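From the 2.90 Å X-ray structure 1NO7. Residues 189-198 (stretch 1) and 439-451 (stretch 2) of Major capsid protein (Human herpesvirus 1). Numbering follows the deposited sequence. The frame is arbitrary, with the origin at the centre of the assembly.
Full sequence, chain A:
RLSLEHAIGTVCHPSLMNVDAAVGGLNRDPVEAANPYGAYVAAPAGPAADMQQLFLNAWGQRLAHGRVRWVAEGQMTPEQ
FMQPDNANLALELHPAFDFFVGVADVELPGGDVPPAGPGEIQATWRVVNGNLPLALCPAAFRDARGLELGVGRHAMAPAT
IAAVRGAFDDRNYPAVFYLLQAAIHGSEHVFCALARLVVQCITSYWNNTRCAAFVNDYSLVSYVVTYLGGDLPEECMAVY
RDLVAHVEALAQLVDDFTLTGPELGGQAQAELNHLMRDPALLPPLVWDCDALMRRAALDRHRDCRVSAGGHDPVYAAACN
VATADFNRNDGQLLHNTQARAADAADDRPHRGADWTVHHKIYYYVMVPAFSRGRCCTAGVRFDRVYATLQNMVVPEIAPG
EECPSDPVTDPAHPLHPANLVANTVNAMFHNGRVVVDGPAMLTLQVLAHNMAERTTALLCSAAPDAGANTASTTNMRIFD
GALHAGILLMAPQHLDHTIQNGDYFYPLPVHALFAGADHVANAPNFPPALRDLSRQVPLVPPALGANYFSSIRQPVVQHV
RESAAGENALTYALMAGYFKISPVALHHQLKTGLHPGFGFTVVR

Stretch 1 (189-198) HVFCALARLV
Stretch 2 (439-451) PAMLTLQVLAHNM

The two stretches pack through a mainly apolar side-chain contact with polar residues among its participants, with no hydrogen bond between the stretches and 582 Å² of surface buried, both sides summed. Their chains run in opposite directions, as the CA register establishes: V190 lies nearest N450 (7.2 Å, CA to CA), L194 nearest T443 (5.7 Å) and L197 nearest A440 (4.6 Å). The gap therefore narrows steadily toward the L197 end.

Stretch 1 is helical over 189-193 and 195-198. L194, at -61/8, leaves helical phi/psi and takes the N-cap position of the second helix; the bonds A193 N to H189 O (3.2 Å), L194 N to V190 O (3.2 Å) and V198 N to L194 O (2.7 Å) define the turns around it. Stretch 2 enters as a helix at P439, has helical phi/psi without the regular bonding over 445-449, and becomes extended at N450 (-130/97) and M451 (-132/162).

At the narrow end, the small side chain of A440 points toward stretch 1 and lets the backbones approach: A440 CB lies 4.0 Å from L197 CA and 4.2 Å from L197 CD1. L197 (chi1 t, chi2 p) also reaches L444, CD2 to CD2, at 3.9 Å. T443, chi1 37° (p), fits beside it, with OG1 3.8 Å from L197 CB, a contact without a hydrogen bond.

The leucines fill the middle. The CA-to-CB bonds of L194, L444 and L447 all point sideways, yet their ends come nearer the opposing stretch. L194 (chi1 m, chi2 p) places CD2 3.4 Å from L444 CD2 and 4.2 Å from L447 CD2; L444 and L447 are both m, t. V190, chi1 t, extends this buried cluster, its CG1 standing 4.3 Å from L447 CD2. Branched aliphatic side chains suit this site because they fill space without leaving polar groups unsatisfied. A193 and V446 (chi1 t) meet at a more open position, CB to CG2, at 3.6 Å.

H189 and N450 lie at one end and R196 at the other. N450, chi1 t, sets its CB 3.7 Å from V190 CG2, while its ND2 approaches the edge of the H189 ring, near the ring plane, 3.4 Å from CD2. H189 ND1 and N450 OD1 are hydrogen-bonded elsewhere in the structure. At the other end R196, with chi1 to chi3 all t and chi4 79°, carries its exposed chain past P439 and A440: R196 NE is 3.7 Å from A440 N, 3.8 Å from A440 CB and 4.3 Å from P439 CB; no hydrogen bond joins R196 to stretch 2, so its contribution here is packing.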

ATOM      1  N   HIS A 189     -11.747  11.912  10.893  1.00 79.63           N
ATOM      2  CA  HIS A 189     -12.408  13.202  11.094  1.00 79.63           C
ATOM      3  C   HIS A 189     -12.936  13.681   9.743  1.00 79.63           C
ATOM      4  O   HIS A 189     -14.131  13.970   9.589  1.00 79.63           O
ATOM      5  CB  HIS A 189     -11.378  14.191  11.662  1.00 65.09           C
ATOM      6  CG  HIS A 189     -11.880  15.594  11.832  1.00 65.09           C
ATOM      7  ND1 HIS A 189     -13.025  15.900  12.537  1.00 65.09           N
ATOM      8  CD2 HIS A 189     -11.344  16.780  11.449  1.00 65.09           C
ATOM      9  CE1 HIS A 189     -13.172  17.213  12.583  1.00 65.09           C
ATOM     10  NE2 HIS A 189     -12.165  17.770  11.931  1.00 65.09           N
ATOM     11  N   VAL A 190     -12.038  13.735   8.756  1.00 12.44           N
ATOM     12  CA  VAL A 190     -12.441  14.183   7.435  1.00 12.44           C
ATOM     13  C   VAL A 190     -13.346  13.196   6.734  1.00 12.44           C
ATOM     14  O   VAL A 190     -14.228  13.584   6.002  1.00 12.44           O
ATOM     15  CB  VAL A 190     -11.245  14.443   6.529  1.00  2.25           C
ATOM     16  CG1 VAL A 190     -11.741  14.857   5.137  1.00  2.25           C
ATOM     17  CG2 VAL A 190     -10.343  15.527   7.155  1.00  2.25           C
ATOM     18  N   PHE A 191     -13.109  11.905   6.899  1.00 29.41           N
ATOM     19  CA  PHE A 191     -13.997  10.965   6.228  1.00 29.41           C
ATOM     20  C   PHE A 191     -15.394  11.308   6.705  1.00 29.41           C
ATOM     21  O   PHE A 191     -16.342  11.282   5.929  1.00 29.41           O
ATOM     22  CB  PHE A 191     -13.696   9.504   6.592  1.00 17.46           C
ATOM     23  CG  PHE A 191     -14.674   8.537   6.005  1.00 17.46           C
ATOM     24  CD1 PHE A 191     -14.589   8.170   4.660  1.00 17.46           C
ATOM     25  CD2 PHE A 191     -15.707   8.032   6.775  1.00 17.46           C
ATOM     26  CE1 PHE A 191     -15.530   7.301   4.077  1.00 17.46           C
ATOM     27  CE2 PHE A 191     -16.662   7.161   6.214  1.00 17.46           C
ATOM     28  CZ  PHE A 191     -16.572   6.793   4.855  1.00 17.46           C
ATOM     29  N   CYS A 192     -15.516  11.656   7.980  1.00 55.78           N
ATOM     30  CA  CYS A 192     -16.822  11.993   8.508  1.00 55.78           C
ATOM     31  C   CYS A 192     -17.412  13.243   7.858  1.00 55.78           C
ATOM     32  O   CYS A 192     -18.608  13.281   7.556  1.00 55.78           O
ATOM     33  CB  CYS A 192     -16.754  12.132  10.028  1.00 55.80           C
ATOM     34  SG  CYS A 192     -16.730  10.510  10.831  1.00 55.80           S
ATOM     35  N   ALA A 193     -16.585  14.259   7.634  1.00 74.72           N
ATOM     36  CA  ALA A 193     -17.087  15.466   6.991  1.00 74.72           C
ATOM     37  C   ALA A 193     -17.700  15.082   5.642  1.00 74.72           C
ATOM     38  O   ALA A 193     -18.926  15.042   5.484  1.00 74.72           O
ATOM     39  CB  ALA A 193     -15.959  16.464   6.779  1.00  7.54           C
ATOM     40  N   LEU A 194     -16.838  14.780   4.675  1.00 35.50           N
ATOM     41  CA  LEU A 194     -17.281  14.410   3.331  1.00 35.50           C
ATOM     42  C   LEU A 194     -18.158  13.152   3.309  1.00 35.50           C
ATOM     43  O   LEU A 194     -18.500  12.636   2.227  1.00 35.50           O
ATOM     44  CB  LEU A 194     -16.070  14.216   2.416  1.00 43.14           C
ATOM     45  CG  LEU A 194     -15.180  15.455   2.274  1.00 43.14           C
ATOM     46  CD1 LEU A 194     -14.379  15.649   3.551  1.00 43.14           C
ATOM     47  CD2 LEU A 194     -14.226  15.303   1.096  1.00 43.14           C
ATOM     48  N   ALA A 195     -18.524  12.668   4.498  1.00 34.41           N
ATOM     49  CA  ALA A 195     -19.361  11.474   4.614  1.00 34.41           C
ATOM     50  C   ALA A 195     -20.516  11.511   3.613  1.00 34.41           C
ATOM     51  O   ALA A 195     -20.742  10.541   2.887  1.00 34.41           O
ATOM     52  CB  ALA A 195     -19.904  11.339   6.038  1.00 18.15           C
ATOM     53  N   ARG A 196     -21.237  12.631   3.565  1.00 46.36           N
ATOM     54  CA  ARG A 196     -22.362  12.754   2.635  1.00 46.36           C
ATOM     55  C   ARG A 196     -21.842  12.517   1.221  1.00 46.36           C
ATOM     56  O   ARG A 196     -22.298  11.622   0.496  1.00 46.36           O
ATOM     57  CB  ARG A 196     -22.978  14.151   2.725  1.00 76.30           C
ATOM     58  CG  ARG A 196     -24.190  14.348   1.826  1.00 76.30           C
ATOM     59  CD  ARG A 196     -24.424  15.827   1.522  1.00 76.30           C
ATOM     60  NE  ARG A 196     -25.378  16.004   0.428  1.00 76.30           N
ATOM     61  CZ  ARG A 196     -26.695  15.896   0.556  1.00 76.30           C
ATOM     62  NH1 ARG A 196     -27.229  15.622   1.742  1.00 76.30           N
ATOM     63  NH2 ARG A 196     -27.476  16.033  -0.507  1.00 76.30           N
ATOM     64  N   LEU A 197     -20.864  13.333   0.851  1.00 30.60           N
ATOM     65  CA  LEU A 197     -20.246  13.261  -0.467  1.00 30.60           C
ATOM     66  C   LEU A 197     -19.897  11.840  -0.857  1.00 30.60           C
ATOM     67  O   LEU A 197     -20.268  11.363  -1.939  1.00 30.60           O
ATOM     68  CB  LEU A 197     -18.972  14.105  -0.491  1.00 28.44           C
ATOM     69  CG  LEU A 197     -18.134  13.971  -1.757  1.00 28.44           C
ATOM     70  CD1 LEU A 197     -19.038  14.017  -2.984  1.00 28.44           C
ATOM     71  CD2 LEU A 197     -17.099  15.105  -1.785  1.00 28.44           C
ATOM     72  N   VAL A 198     -19.167  11.175   0.031  1.00 34.93           N
ATOM     73  CA  VAL A 198     -18.750   9.796  -0.199  1.00 34.93           C
ATOM     74  C   VAL A 198     -19.920   8.860  -0.485  1.00 34.93           C
ATOM     75  O   VAL A 198     -19.952   8.186  -1.526  1.00 34.93           O
ATOM     76  CB  VAL A 198     -17.996   9.235   1.008  1.00 16.70           C
ATOM     77  CG1 VAL A 198     -17.958   7.724   0.916  1.00 16.70           C
ATOM     78  CG2 VAL A 198     -16.579   9.805   1.054  1.00 16.70           C
ATOM     79  N   PRO A 439     -24.546  20.547  -2.555  1.00 66.49           N
ATOM     80  CA  PRO A 439     -24.124  20.592  -1.152  1.00 66.49           C
ATOM     81  C   PRO A 439     -22.980  19.615  -0.895  1.00 66.49           C
ATOM     82  O   PRO A 439     -21.964  19.975  -0.279  1.00 66.49           O
ATOM     83  CB  PRO A 439     -25.393  20.200  -0.395  1.00 47.67           C
ATOM     84  CG  PRO A 439     -26.491  20.669  -1.302  1.00 47.67           C
ATOM     85  CD  PRO A 439     -25.984  20.248  -2.660  1.00 47.67           C
ATOM     86  N   ALA A 440     -23.162  18.379  -1.368  1.00 35.77           N
ATOM     87  CA  ALA A 440     -22.149  17.340  -1.210  1.00 35.77           C
ATOM     88  C   ALA A 440     -20.824  17.914  -1.710  1.00 35.77           C
ATOM     89  O   ALA A 440     -19.830  17.971  -0.981  1.00 35.77           O
ATOM     90  CB  ALA A 440     -22.532  16.113  -2.029  1.00 23.71           C
ATOM     91  N   MET A 441     -20.837  18.361  -2.963  1.00 34.81           N
ATOM     92  CA  MET A 441     -19.658  18.948  -3.589  1.00 34.81           C
ATOM     93  C   MET A 441     -19.048  20.045  -2.695  1.00 34.81           C
ATOM     94  O   MET A 441     -17.833  20.130  -2.544  1.00 34.81           O
ATOM     95  CB  MET A 441     -20.058  19.521  -4.948  1.00 21.42           C
ATOM     96  CG  MET A 441     -18.943  19.707  -5.955  1.00 21.42           C
ATOM     97  SD  MET A 441     -19.683  19.472  -7.613  1.00 21.42           S
ATOM     98  CE  MET A 441     -21.145  18.294  -7.236  1.00 21.42           C
ATOM     99  N   LEU A 442     -19.887  20.871  -2.080  1.00 66.75           N
ATOM    100  CA  LEU A 442     -19.369  21.935  -1.230  1.00 66.75           C
ATOM    101  C   LEU A 442     -18.644  21.486   0.035  1.00 66.75           C
ATOM    102  O   LEU A 442     -17.765  22.213   0.510  1.00 66.75           O
ATOM    103  CB  LEU A 442     -20.484  22.910  -0.848  1.00 53.27           C
ATOM    104  CG  LEU A 442     -20.720  24.029  -1.865  1.00 53.27           C
ATOM    105  CD1 LEU A 442     -19.456  24.853  -2.029  1.00 53.27           C
ATOM    106  CD2 LEU A 442     -21.131  23.434  -3.190  1.00 53.27           C
ATOM    107  N   THR A 443     -18.987  20.312   0.580  1.00 34.77           N
ATOM    108  CA  THR A 443     -18.330  19.847   1.813  1.00 34.77           C
ATOM    109  C   THR A 443     -16.808  19.913   1.687  1.00 34.77           C
ATOM    110  O   THR A 443     -16.087  19.956   2.694  1.00 34.77           O
ATOM    111  CB  THR A 443     -18.742  18.414   2.182  1.00 24.10           C
ATOM    112  OG1 THR A 443     -18.891  17.650   0.983  1.00 24.10           O
ATOM    113  CG2 THR A 443     -20.061  18.405   2.959  1.00 24.10           C
ATOM    114  N   LEU A 444     -16.329  19.943   0.446  1.00 30.67           N
ATOM    115  CA  LEU A 444     -14.893  20.025   0.196  1.00 30.67           C
ATOM    116  C   LEU A 444     -14.288  21.281   0.814  1.00 30.67           C
ATOM    117  O   LEU A 444     -13.080  21.509   0.724  1.00 30.67           O
ATOM    118  CB  LEU A 444     -14.588  20.004  -1.309  1.00 50.59           C
ATOM    119  CG  LEU A 444     -14.833  18.699  -2.080  1.00 50.59           C
ATOM    120  CD1 LEU A 444     -14.352  18.891  -3.516  1.00 50.59           C
ATOM    121  CD2 LEU A 444     -14.105  17.521  -1.419  1.00 50.59           C
ATOM    122  N   GLN A 445     -15.114  22.109   1.439  1.00 62.05           N
ATOM    123  CA  GLN A 445     -14.572  23.311   2.054  1.00 62.05           C
ATOM    124  C   GLN A 445     -13.716  22.878   3.246  1.00 62.05           C
ATOM    125  O   GLN A 445     -12.793  23.587   3.657  1.00 62.05           O
ATOM    126  CB  GLN A 445     -15.702  24.251   2.514  1.00 73.25           C
ATOM    127  CG  GLN A 445     -16.677  24.683   1.402  1.00 73.25           C
ATOM    128  CD  GLN A 445     -17.519  25.900   1.777  1.00 73.25           C
ATOM    129  OE1 GLN A 445     -17.046  27.042   1.726  1.00 73.25           O
ATOM    130  NE2 GLN A 445     -18.770  25.658   2.164  1.00 73.25           N
ATOM    131  N   VAL A 446     -14.011  21.692   3.779  1.00 38.73           N
ATOM    132  CA  VAL A 446     -13.283  21.177   4.932  1.00 38.73           C
ATOM    133  C   VAL A 446     -11.767  21.049   4.721  1.00 38.73           C
ATOM    134  O   VAL A 446     -10.972  21.430   5.595  1.00 38.73           O
ATOM    135  CB  VAL A 446     -13.809  19.793   5.357  1.00 32.24           C
ATOM    136  CG1 VAL A 446     -13.187  19.418   6.686  1.00 32.24           C
ATOM    137  CG2 VAL A 446     -15.325  19.804   5.468  1.00 32.24           C
ATOM    138  N   LEU A 447     -11.382  20.518   3.559  1.00 77.16           N
ATOM    139  CA  LEU A 447      -9.975  20.290   3.213  1.00 77.16           C
ATOM    140  C   LEU A 447      -9.014  21.389   3.618  1.00 77.16           C
ATOM    141  O   LEU A 447      -7.859  21.113   3.951  1.00 77.16           O
ATOM    142  CB  LEU A 447      -9.819  20.030   1.715  1.00 34.16           C
ATOM    143  CG  LEU A 447     -10.806  19.021   1.116  1.00 34.16           C
ATOM    144  CD1 LEU A 447     -10.260  18.528  -0.220  1.00 34.16           C
ATOM    145  CD2 LEU A 447     -11.032  17.847   2.071  1.00 34.16           C
ATOM    146  N   ALA A 448      -9.470  22.634   3.581  1.00 66.49           N
ATOM    147  CA  ALA A 448      -8.596  23.729   3.973  1.00 66.49           C
ATOM    148  C   ALA A 448      -8.258  23.599   5.463  1.00 66.49           C
ATOM    149  O   ALA A 448      -7.162  23.967   5.896  1.00 66.49           O
ATOM    150  CB  ALA A 448      -9.268  25.063   3.693  1.00125.93           C
ATOM    151  N   HIS A 449      -9.191  23.048   6.236  1.00 56.01           N
ATOM    152  CA  HIS A 449      -8.997  22.886   7.674  1.00 56.01           C
ATOM    153  C   HIS A 449      -8.099  21.726   8.094  1.00 56.01           C
ATOM    154  O   HIS A 449      -7.254  21.868   8.985  1.00 56.01           O
ATOM    155  CB  HIS A 449     -10.350  22.741   8.377  1.00109.92           C
ATOM    156  CG  HIS A 449     -11.176  23.990   8.361  1.00109.92           C
ATOM    157  ND1 HIS A 449     -10.688  25.210   8.778  1.00109.92           N
ATOM    158  CD2 HIS A 449     -12.462  24.203   7.998  1.00109.92           C
ATOM    159  CE1 HIS A 449     -11.638  26.121   8.673  1.00109.92           C
ATOM    160  NE2 HIS A 449     -12.725  25.536   8.203  1.00109.92           N
ATOM    161  N   ASN A 450      -8.279  20.577   7.453  1.00 48.24           N
ATOM    162  CA  ASN A 450      -7.502  19.395   7.798  1.00 48.24           C
ATOM    163  C   ASN A 450      -6.882  18.764   6.557  1.00 48.24           C
ATOM    164  O   ASN A 450      -7.530  17.978   5.851  1.00 48.24           O
ATOM    165  CB  ASN A 450      -8.413  18.385   8.488  1.00 75.86           C
ATOM    166  CG  ASN A 450      -7.648  17.370   9.277  1.00 75.86           C
ATOM    167  OD1 ASN A 450      -6.632  16.850   8.817  1.00 75.86           O
ATOM    168  ND2 ASN A 450      -8.133  17.067  10.476  1.00 75.86           N
ATOM    169  N   MET A 451      -5.624  19.097   6.292  1.00 60.41           N
ATOM    170  CA  MET A 451      -4.954  18.553   5.113  1.00 60.41           C
ATOM    171  C   MET A 451      -3.555  17.956   5.314  1.00 60.41           C
ATOM    172  O   MET A 451      -2.879  18.208   6.320  1.00 60.41           O
ATOM    173  CB  MET A 451      -4.908  19.619   3.992  1.00 44.57           C
ATOM    174  CG  MET A 451      -4.663  21.082   4.430  1.00 44.57           C
ATOM    175  SD  MET A 451      -4.260  22.223   3.032  1.00 44.57           S
ATOM    176  CE  MET A 451      -5.913  22.427   2.219  1.00 44.57           C
TER